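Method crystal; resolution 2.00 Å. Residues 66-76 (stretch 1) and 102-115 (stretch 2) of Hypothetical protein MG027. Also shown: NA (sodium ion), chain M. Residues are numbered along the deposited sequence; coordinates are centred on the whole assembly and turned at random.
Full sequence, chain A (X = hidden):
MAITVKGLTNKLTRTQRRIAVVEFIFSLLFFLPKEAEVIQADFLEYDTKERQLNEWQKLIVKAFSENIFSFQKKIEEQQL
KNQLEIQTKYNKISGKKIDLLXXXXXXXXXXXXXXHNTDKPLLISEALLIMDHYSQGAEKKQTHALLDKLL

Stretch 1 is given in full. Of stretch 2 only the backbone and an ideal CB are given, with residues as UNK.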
ATOM      1  N   GLU A  66       3.096 -11.392   3.869  1.00 43.36           N
ATOM      2  CA  GLU A  66       3.894 -11.890   4.961  1.00 43.68           C
ATOM      3  C   GLU A  66       4.017 -10.902   6.131  1.00 43.63           C
ATOM      4  O   GLU A  66       4.430 -11.285   7.231  1.00 43.24           O
ATOM      5  CB  GLU A  66       5.261 -12.292   4.414  1.00 44.10           C
ATOM      6  CG  GLU A  66       5.159 -13.482   3.438  1.00 45.58           C
ATOM      7  CD  GLU A  66       6.475 -13.834   2.756  1.00 47.86           C
ATOM      8  OE1 GLU A  66       7.429 -13.032   2.900  1.00 48.26           O
ATOM      9  OE2 GLU A  66       6.552 -14.914   2.081  1.00 49.08           O
ATOM     10  N   ASN A  67       3.602  -9.656   5.924  1.00 43.54           N
ATOM     11  CA  ASN A  67       3.758  -8.638   6.953  1.00 43.76           C
ATOM     12  C   ASN A  67       2.481  -7.898   7.295  1.00 43.94           C
ATOM     13  O   ASN A  67       2.531  -6.881   7.962  1.00 43.66           O
ATOM     14  CB  ASN A  67       4.833  -7.651   6.507  1.00 43.59           C
ATOM     15  CG  ASN A  67       6.183  -8.316   6.335  1.00 43.43           C
ATOM     16  OD1 ASN A  67       6.897  -8.553   7.314  1.00 42.90           O
ATOM     17  ND2 ASN A  67       6.529  -8.650   5.088  1.00 42.50           N
ATOM     18  N   ILE A  68       1.332  -8.397   6.860  1.00 44.47           N
ATOM     19  CA  ILE A  68       0.114  -7.603   6.989  1.00 44.81           C
ATOM     20  C   ILE A  68      -0.240  -7.283   8.464  1.00 44.55           C
ATOM     21  O   ILE A  68      -0.626  -6.157   8.785  1.00 44.44           O
ATOM     22  CB  ILE A  68      -1.087  -8.224   6.198  1.00 45.17           C
ATOM     23  CG1 ILE A  68      -2.375  -7.456   6.562  1.00 45.85           C
ATOM     24  CG2 ILE A  68      -1.225  -9.713   6.482  1.00 44.88           C
ATOM     25  CD1 ILE A  68      -3.328  -7.263   5.428  1.00 46.40           C
ATOM     26  N   PHE A  69      -0.062  -8.247   9.362  1.00 44.24           N
ATOM     27  CA  PHE A  69      -0.336  -7.999  10.770  1.00 43.92           C
ATOM     28  C   PHE A  69       0.502  -6.834  11.319  1.00 43.72           C
ATOM     29  O   PHE A  69      -0.021  -5.982  12.025  1.00 43.33           O
ATOM     30  CB  PHE A  69      -0.126  -9.260  11.623  1.00 43.91           C
ATOM     31  CG  PHE A  69      -0.846  -9.218  12.949  1.00 43.77           C
ATOM     32  CD1 PHE A  69      -2.078  -9.841  13.112  1.00 43.47           C
ATOM     33  CD2 PHE A  69      -0.285  -8.551  14.042  1.00 44.14           C
ATOM     34  CE1 PHE A  69      -2.735  -9.808  14.339  1.00 43.76           C
ATOM     35  CE2 PHE A  69      -0.937  -8.508  15.270  1.00 44.18           C
ATOM     36  CZ  PHE A  69      -2.163  -9.142  15.420  1.00 44.52           C
ATOM     37  N   SER A  70       1.786  -6.783  10.989  1.00 43.50           N
ATOM     38  CA  SER A  70       2.655  -5.721  11.495  1.00 43.74           C
ATOM     39  C   SER A  70       2.371  -4.379  10.852  1.00 43.71           C
ATOM     40  O   SER A  70       2.339  -3.362  11.528  1.00 43.47           O
ATOM     41  CB  SER A  70       4.113  -6.047  11.226  1.00 43.90           C
ATOM     42  OG  SER A  70       4.414  -7.328  11.710  1.00 44.69           O
ATOM     43  N   PHE A  71       2.224  -4.379   9.532  1.00 43.70           N
ATOM     44  CA  PHE A  71       1.896  -3.159   8.796  1.00 43.79           C
ATOM     45  C   PHE A  71       0.598  -2.554   9.348  1.00 43.93           C
ATOM     46  O   PHE A  71       0.537  -1.373   9.648  1.00 44.04           O
ATOM     47  CB  PHE A  71       1.754  -3.457   7.287  1.00 44.02           C
ATOM     48  CG  PHE A  71       3.067  -3.771   6.566  1.00 43.51           C
ATOM     49  CD1 PHE A  71       3.044  -4.241   5.269  1.00 43.77           C
ATOM     50  CD2 PHE A  71       4.300  -3.581   7.170  1.00 43.69           C
ATOM     51  CE1 PHE A  71       4.222  -4.514   4.583  1.00 43.91           C
ATOM     52  CE2 PHE A  71       5.480  -3.852   6.478  1.00 43.89           C
ATOM     53  CZ  PHE A  71       5.432  -4.323   5.186  1.00 43.56           C
ATOM     54  N   GLN A  72      -0.429  -3.376   9.509  1.00 44.21           N
ATOM     55  CA  GLN A  72      -1.714  -2.904  10.014  1.00 44.53           C
ATOM     56  C   GLN A  72      -1.564  -2.309  11.410  1.00 44.48           C
ATOM     57  O   GLN A  72      -2.189  -1.309  11.724  1.00 44.81           O
ATOM     58  CB  GLN A  72      -2.733  -4.043  10.044  1.00 44.75           C
ATOM     59  CG  GLN A  72      -3.154  -4.560   8.661  1.00 45.47           C
ATOM     60  CD  GLN A  72      -4.464  -3.954   8.178  1.00 46.82           C
ATOM     61  OE1 GLN A  72      -4.637  -2.732   8.215  1.00 47.24           O
ATOM     62  NE2 GLN A  72      -5.391  -4.806   7.724  1.00 47.89           N
ATOM     63  N   LYS A  73      -0.734  -2.928  12.243  1.00 44.38           N
ATOM     64  CA  LYS A  73      -0.441  -2.392  13.567  1.00 44.31           C
ATOM     65  C   LYS A  73       0.270  -1.046  13.481  1.00 44.33           C
ATOM     66  O   LYS A  73      -0.191  -0.071  14.077  1.00 44.61           O
ATOM     67  CB  LYS A  73       0.403  -3.370  14.376  1.00 44.33           C
ATOM     68  CG  LYS A  73      -0.226  -3.797  15.705  1.00 44.63           C
ATOM     69  CD  LYS A  73      -1.542  -4.555  15.531  1.00 44.93           C
ATOM     70  CE  LYS A  73      -2.034  -5.177  16.859  1.00 45.35           C
ATOM     71  NZ  LYS A  73      -3.147  -6.178  16.663  1.00 45.64           N
ATOM     72  N   LYS A  74       1.385  -0.993  12.754  1.00 44.23           N
ATOM     73  CA  LYS A  74       2.155   0.247  12.591  1.00 44.31           C
ATOM     74  C   LYS A  74       1.271   1.408  12.144  1.00 44.42           C
ATOM     75  O   LYS A  74       1.400   2.524  12.640  1.00 44.75           O
ATOM     76  CB  LYS A  74       3.294   0.058  11.595  1.00 44.18           C
ATOM     77  CG  LYS A  74       4.479  -0.710  12.154  1.00 44.49           C
ATOM     78  CD  LYS A  74       5.456  -1.089  11.047  1.00 45.14           C
ATOM     79  CE  LYS A  74       6.276  -2.336  11.405  1.00 45.79           C
ATOM     80  NZ  LYS A  74       7.110  -2.800  10.234  1.00 46.29           N
ATOM     81  N   ILE A  75       0.377   1.134  11.202  1.00 44.66           N
ATOM     82  CA  ILE A  75      -0.613   2.114  10.780  1.00 44.71           C
ATOM     83  C   ILE A  75      -1.499   2.512  11.972  1.00 44.83           C
ATOM     84  O   ILE A  75      -1.476   3.657  12.398  1.00 44.98           O
ATOM     85  CB  ILE A  75      -1.438   1.533   9.616  1.00 44.69           C
ATOM     86  CG1 ILE A  75      -0.575   1.524   8.356  1.00 44.60           C
ATOM     87  CG2 ILE A  75      -2.719   2.324   9.405  1.00 44.90           C
ATOM     88  CD1 ILE A  75      -1.014   0.541   7.310  1.00 45.21           C
ATOM     89  N   GLU A  76      -2.266   1.562  12.506  1.00 44.88           N
ATOM     90  CA  GLU A  76      -3.093   1.764  13.699  1.00 44.95           C
ATOM     91  C   GLU A  76      -2.488   2.794  14.659  1.00 44.95           C
ATOM     92  O   GLU A  76      -3.155   3.757  15.063  1.00 45.36           O
ATOM     93  CB  GLU A  76      -3.282   0.425  14.442  1.00 45.10           C
ATOM     94  CG  GLU A  76      -4.614   0.245  15.183  1.00 45.77           C
ATOM     95  CD  GLU A  76      -4.628  -0.980  16.117  1.00 46.74           C
ATOM     96  OE1 GLU A  76      -5.381  -0.956  17.155  1.00 46.37           O
ATOM     97  OE2 GLU A  76      -3.897  -1.974  15.815  1.00 47.20           O
ATOM     98  N   UNK A 102      -7.627   4.243   1.412  1.00 43.63           N
ATOM     99  CA  UNK A 102      -6.431   4.966   1.852  1.00 43.61           C
ATOM    100  C   UNK A 102      -5.507   4.030   2.601  1.00 43.47           C
ATOM    101  O   UNK A 102      -4.291   4.144   2.490  1.00 43.29           O
ATOM    102  CB  UNK A 102      -6.804   6.160   2.733  1.00 43.61           C
ATOM    103  N   UNK A 103      -6.083   3.093   3.347  1.00 43.37           N
ATOM    104  CA  UNK A 103      -5.292   2.058   4.009  1.00 43.25           C
ATOM    105  C   UNK A 103      -4.587   1.183   2.955  1.00 43.24           C
ATOM    106  O   UNK A 103      -3.417   0.891   3.087  1.00 43.06           O
ATOM    107  CB  UNK A 103      -6.180   1.202   4.915  1.00 43.25           C
ATOM    108  N   UNK A 104      -5.298   0.790   1.900  1.00 43.15           N
ATOM    109  CA  UNK A 104      -4.736  -0.099   0.875  1.00 43.11           C
ATOM    110  C   UNK A 104      -3.571   0.579   0.161  1.00 43.04           C
ATOM    111  O   UNK A 104      -2.580  -0.063  -0.186  1.00 42.23           O
ATOM    112  CB  UNK A 104      -5.810  -0.504  -0.136  1.00 43.11           C
ATOM    113  N   UNK A 105      -3.712   1.888  -0.055  1.00 43.24           N
ATOM    114  CA  UNK A 105      -2.644   2.703  -0.615  1.00 43.54           C
ATOM    115  C   UNK A 105      -1.426   2.742   0.329  1.00 43.61           C
ATOM    116  O   UNK A 105      -0.293   2.608  -0.123  1.00 43.57           O
ATOM    117  CB  UNK A 105      -3.153   4.120  -0.887  1.00 43.54           C
ATOM    118  N   UNK A 106      -1.654   2.924   1.627  1.00 43.44           N
ATOM    119  CA  UNK A 106      -0.550   2.964   2.588  1.00 43.51           C
ATOM    120  C   UNK A 106       0.120   1.572   2.713  1.00 43.45           C
ATOM    121  O   UNK A 106       1.330   1.474   2.763  1.00 43.55           O
ATOM    122  CB  UNK A 106      -1.058   3.436   3.952  1.00 43.51           C
ATOM    123  N   UNK A 107      -0.656   0.505   2.775  1.00 43.38           N
ATOM    124  CA  UNK A 107      -0.060  -0.834   2.856  1.00 43.54           C
ATOM    125  C   UNK A 107       0.752  -1.184   1.619  1.00 43.58           C
ATOM    126  O   UNK A 107       1.694  -1.967   1.703  1.00 44.07           O
ATOM    127  CB  UNK A 107      -1.154  -1.884   3.061  1.00 43.54           C
ATOM    128  N   UNK A 108       0.403  -0.616   0.470  1.00 43.57           N
ATOM    129  CA  UNK A 108       1.142  -0.917  -0.757  1.00 44.00           C
ATOM    130  C   UNK A 108       2.527  -0.292  -0.678  1.00 43.93           C
ATOM    131  O   UNK A 108       3.510  -0.918  -1.044  1.00 44.19           O
ATOM    132  CB  UNK A 108       0.391  -0.409  -1.990  1.00 44.00           C
ATOM    133  N   UNK A 109       2.586   0.940  -0.170  1.00 43.97           N
ATOM    134  CA  UNK A 109       3.828   1.690   0.003  1.00 43.77           C
ATOM    135  C   UNK A 109       4.803   1.009   0.974  1.00 43.64           C
ATOM    136  O   UNK A 109       6.022   0.973   0.736  1.00 43.36           O
ATOM    137  CB  UNK A 109       3.510   3.102   0.500  1.00 43.77           C
ATOM    138  N   UNK A 110       4.252   0.520   2.082  1.00 43.38           N
ATOM    139  CA  UNK A 110       4.991  -0.274   3.059  1.00 43.28           C
ATOM    140  C   UNK A 110       5.493  -1.563   2.432  1.00 43.28           C
ATOM    141  O   UNK A 110       6.625  -1.974   2.659  1.00 43.15           O
ATOM    142  CB  UNK A 110       4.116  -0.584   4.275  1.00 43.28           C
ATOM    143  N   UNK A 111       4.629  -2.204   1.656  1.00 43.42           N
ATOM    144  CA  UNK A 111       4.951  -3.480   1.030  1.00 43.38           C
ATOM    145  C   UNK A 111       6.041  -3.283   0.009  1.00 43.69           C
ATOM    146  O   UNK A 111       6.915  -4.127  -0.116  1.00 43.44           O
ATOM    147  CB  UNK A 111       3.715  -4.105   0.380  1.00 43.38           C
ATOM    148  N   UNK A 112       6.006  -2.140  -0.681  1.00 44.09           N
ATOM    149  CA  UNK A 112       6.931  -1.871  -1.760  1.00 44.16           C
ATOM    150  C   UNK A 112       8.287  -1.468  -1.227  1.00 44.39           C
ATOM    151  O   UNK A 112       9.316  -1.834  -1.783  1.00 44.15           O
ATOM    152  CB  UNK A 112       6.378  -0.780  -2.679  1.00 44.16           C
ATOM    153  N   UNK A 113       8.307  -0.683  -0.165  1.00 44.54           N
ATOM    154  CA  UNK A 113       9.586  -0.312   0.396  1.00 44.36           C
ATOM    155  C   UNK A 113      10.280  -1.552   0.920  1.00 44.54           C
ATOM    156  O   UNK A 113      11.499  -1.659   0.858  1.00 44.82           O
ATOM    157  CB  UNK A 113       9.419   0.731   1.503  1.00 44.36           C
ATOM    158  N   UNK A 114       9.489  -2.478   1.451  1.00 44.70           N
ATOM    159  CA  UNK A 114      10.003  -3.744   1.962  1.00 44.69           C
ATOM    160  C   UNK A 114      10.553  -4.627   0.832  1.00 44.33           C
ATOM    161  O   UNK A 114      11.629  -5.181   0.940  1.00 44.46           O
ATOM    162  CB  UNK A 114       8.902  -4.487   2.721  1.00 44.69           C
ATOM    163  N   UNK A 115       9.811  -4.757  -0.262  1.00 44.24           N
ATOM    164  CA  UNK A 115      10.210  -5.670  -1.343  1.00 43.83           C
ATOM    165  C   UNK A 115      11.330  -5.102  -2.229  1.00 43.53           C
ATOM    166  O   UNK A 115      12.275  -5.793  -2.611  1.00 42.93           O
ATOM    167  CB  UNK A 115       8.994  -5.998  -2.212  1.00 43.83           C
TER
HETATM  168 NA    NA M 163       8.583 -10.285   3.801  1.00 62.18          NA

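The two helices cross at 120° between their N-to-C directions, with axes 10.4 Å apart at closest approach, so contact is concentrated around Phe 71 and thins toward each end.

Position 102 has nothing of stretch 1 within reach of its CB, so the contact sets no rule there; it is Thr. Position 103 points toward the other helix, but its ideal CB is still 5.4 Å from Gln 72 OE1. A small or medium side chain would fit, polar or not. It is Thr 103, whose CG2 comes 3.9 Å from Gln 72 OE1. Positions 104 and 105, one pointing away and the other out of reach, are Ala and Val.

At 106 the CB points toward stretch 1 and lies 4.4 Å from Ile 75 CD1. A short apolar branch is the natural answer, and Val 106 supplies it: CG1 packs 3.8 Å from Ile 75 CD1.

Position 107 marks the tightest backbone approach, its CA lying 6.7 Å from Phe 71 CA. Its CB points sideways, 4.9 Å from Ile 75 CD1 and 5.3 Å from Phe 71 CD1, so a flexible apolar chain such as Leu, Met or Ile could turn into the gap. Leu 107 (m, t) does so: its CD2 lies 3.3 Å from Phe 71 CB and 3.5 Å from Ile 75 CD1.

Positions 108 and 109 make no contact and are Cys and Ala.

At 110 the CB points toward stretch 1, 3.9 Å from Phe 71 CD1, and an aliphatic chain could cover the ring and continue toward Ile 75. Leu 110 does both. Its CB sits over one ring face, 3.8 Å from the centroid of Phe 71, a CH-pi contact, while its CD1 reaches within 3.8 Å of Ile 75 CD1.

Position 111 points sideways with its CB 4.3 Å from Phe 71 CE1, which favours something small, such as Ala, Ser or Cys. Ser 111 places OG at the ring edge, 3.7 Å from Phe 71 CE1, and that hydroxyl donates to the backbone, OG to Leu 107 O at 2.5 Å.

Positions 112 and 113, pointing away and out of reach, are Glu and Gln.

Position 114 points toward stretch 1, its CB 4.3 Å from Phe 71 CZ, with the polar Asn 67 beyond. A long chain with an apolar stem and a polar tip would suit, Lys, Arg or Gln among them. Lys 114 completes the hole around Phe 71 with 107, 110 and 111, its NZ 4.0 Å from Phe 71 CE2.

Position 115, out of reach, is Ala.

Stretch 2 102-115: TTAVVLCALSEQKA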
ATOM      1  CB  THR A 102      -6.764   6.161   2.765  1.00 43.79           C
ATOM      2  OG1 THR A 102      -7.280   5.684   4.018  1.00 44.15           O
ATOM      3  CG2 THR A 102      -7.864   7.036   2.171  1.00 43.72           C
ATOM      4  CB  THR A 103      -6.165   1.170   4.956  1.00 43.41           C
ATOM      5  OG1 THR A 103      -6.753   1.962   5.997  1.00 42.67           O
ATOM      6  CG2 THR A 103      -5.305   0.174   5.718  1.00 43.48           C
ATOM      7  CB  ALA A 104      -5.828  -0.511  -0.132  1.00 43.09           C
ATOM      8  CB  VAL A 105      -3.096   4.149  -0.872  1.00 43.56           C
ATOM      9  CG1 VAL A 105      -1.877   5.034  -1.205  1.00 44.00           C
ATOM     10  CG2 VAL A 105      -4.143   4.200  -1.975  1.00 43.78           C
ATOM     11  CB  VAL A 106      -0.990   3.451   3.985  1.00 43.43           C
ATOM     12  CG1 VAL A 106       0.156   3.276   4.988  1.00 43.74           C
ATOM     13  CG2 VAL A 106      -1.406   4.928   3.949  1.00 43.43           C
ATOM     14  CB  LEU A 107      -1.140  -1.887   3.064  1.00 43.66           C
ATOM     15  CG  LEU A 107      -1.739  -1.827   4.463  1.00 43.35           C
ATOM     16  CD1 LEU A 107      -3.064  -2.551   4.487  1.00 43.44           C
ATOM     17  CD2 LEU A 107      -0.769  -2.417   5.459  1.00 43.19           C
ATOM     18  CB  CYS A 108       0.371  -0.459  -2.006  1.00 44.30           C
ATOM     19  SG  CYS A 108       1.223  -0.718  -3.611  1.00 45.18           S
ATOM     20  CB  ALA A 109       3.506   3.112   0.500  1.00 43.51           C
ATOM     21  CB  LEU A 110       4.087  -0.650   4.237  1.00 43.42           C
ATOM     22  CG  LEU A 110       3.558   0.493   5.106  1.00 42.92           C
ATOM     23  CD1 LEU A 110       2.600   0.018   6.180  1.00 43.07           C
ATOM     24  CD2 LEU A 110       4.721   1.163   5.754  1.00 43.67           C
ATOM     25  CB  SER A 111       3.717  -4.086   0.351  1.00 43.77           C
ATOM     26  OG  SER A 111       2.663  -4.261   1.280  1.00 43.48           O
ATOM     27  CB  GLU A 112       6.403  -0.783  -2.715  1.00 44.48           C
ATOM     28  CG  GLU A 112       7.447  -0.425  -3.767  1.00 44.23           C
ATOM     29  CD  GLU A 112       7.018   0.583  -4.822  1.00 45.11           C
ATOM     30  OE1 GLU A 112       7.916   0.989  -5.592  1.00 43.09           O
ATOM     31  OE2 GLU A 112       5.821   0.952  -4.899  1.00 46.17           O
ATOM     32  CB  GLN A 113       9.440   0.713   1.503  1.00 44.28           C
ATOM     33  CG  GLN A 113      10.801   1.180   1.969  1.00 44.22           C
ATOM     34  CD  GLN A 113      10.755   2.465   2.762  1.00 43.60           C
ATOM     35  OE1 GLN A 113      11.274   3.477   2.321  1.00 44.06           O
ATOM     36  NE2 GLN A 113      10.169   2.416   3.937  1.00 42.26           N
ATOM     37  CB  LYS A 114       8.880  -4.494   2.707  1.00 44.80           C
ATOM     38  CG  LYS A 114       9.271  -5.873   3.251  1.00 45.25           C
ATOM     39  CD  LYS A 114      10.206  -5.747   4.431  1.00 45.60           C
ATOM     40  CE  LYS A 114       9.823  -6.682   5.560  1.00 47.11           C
ATOM     41  NZ  LYS A 114       8.862  -6.061   6.543  1.00 48.85           N
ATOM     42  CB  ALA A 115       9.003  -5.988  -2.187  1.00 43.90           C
TER
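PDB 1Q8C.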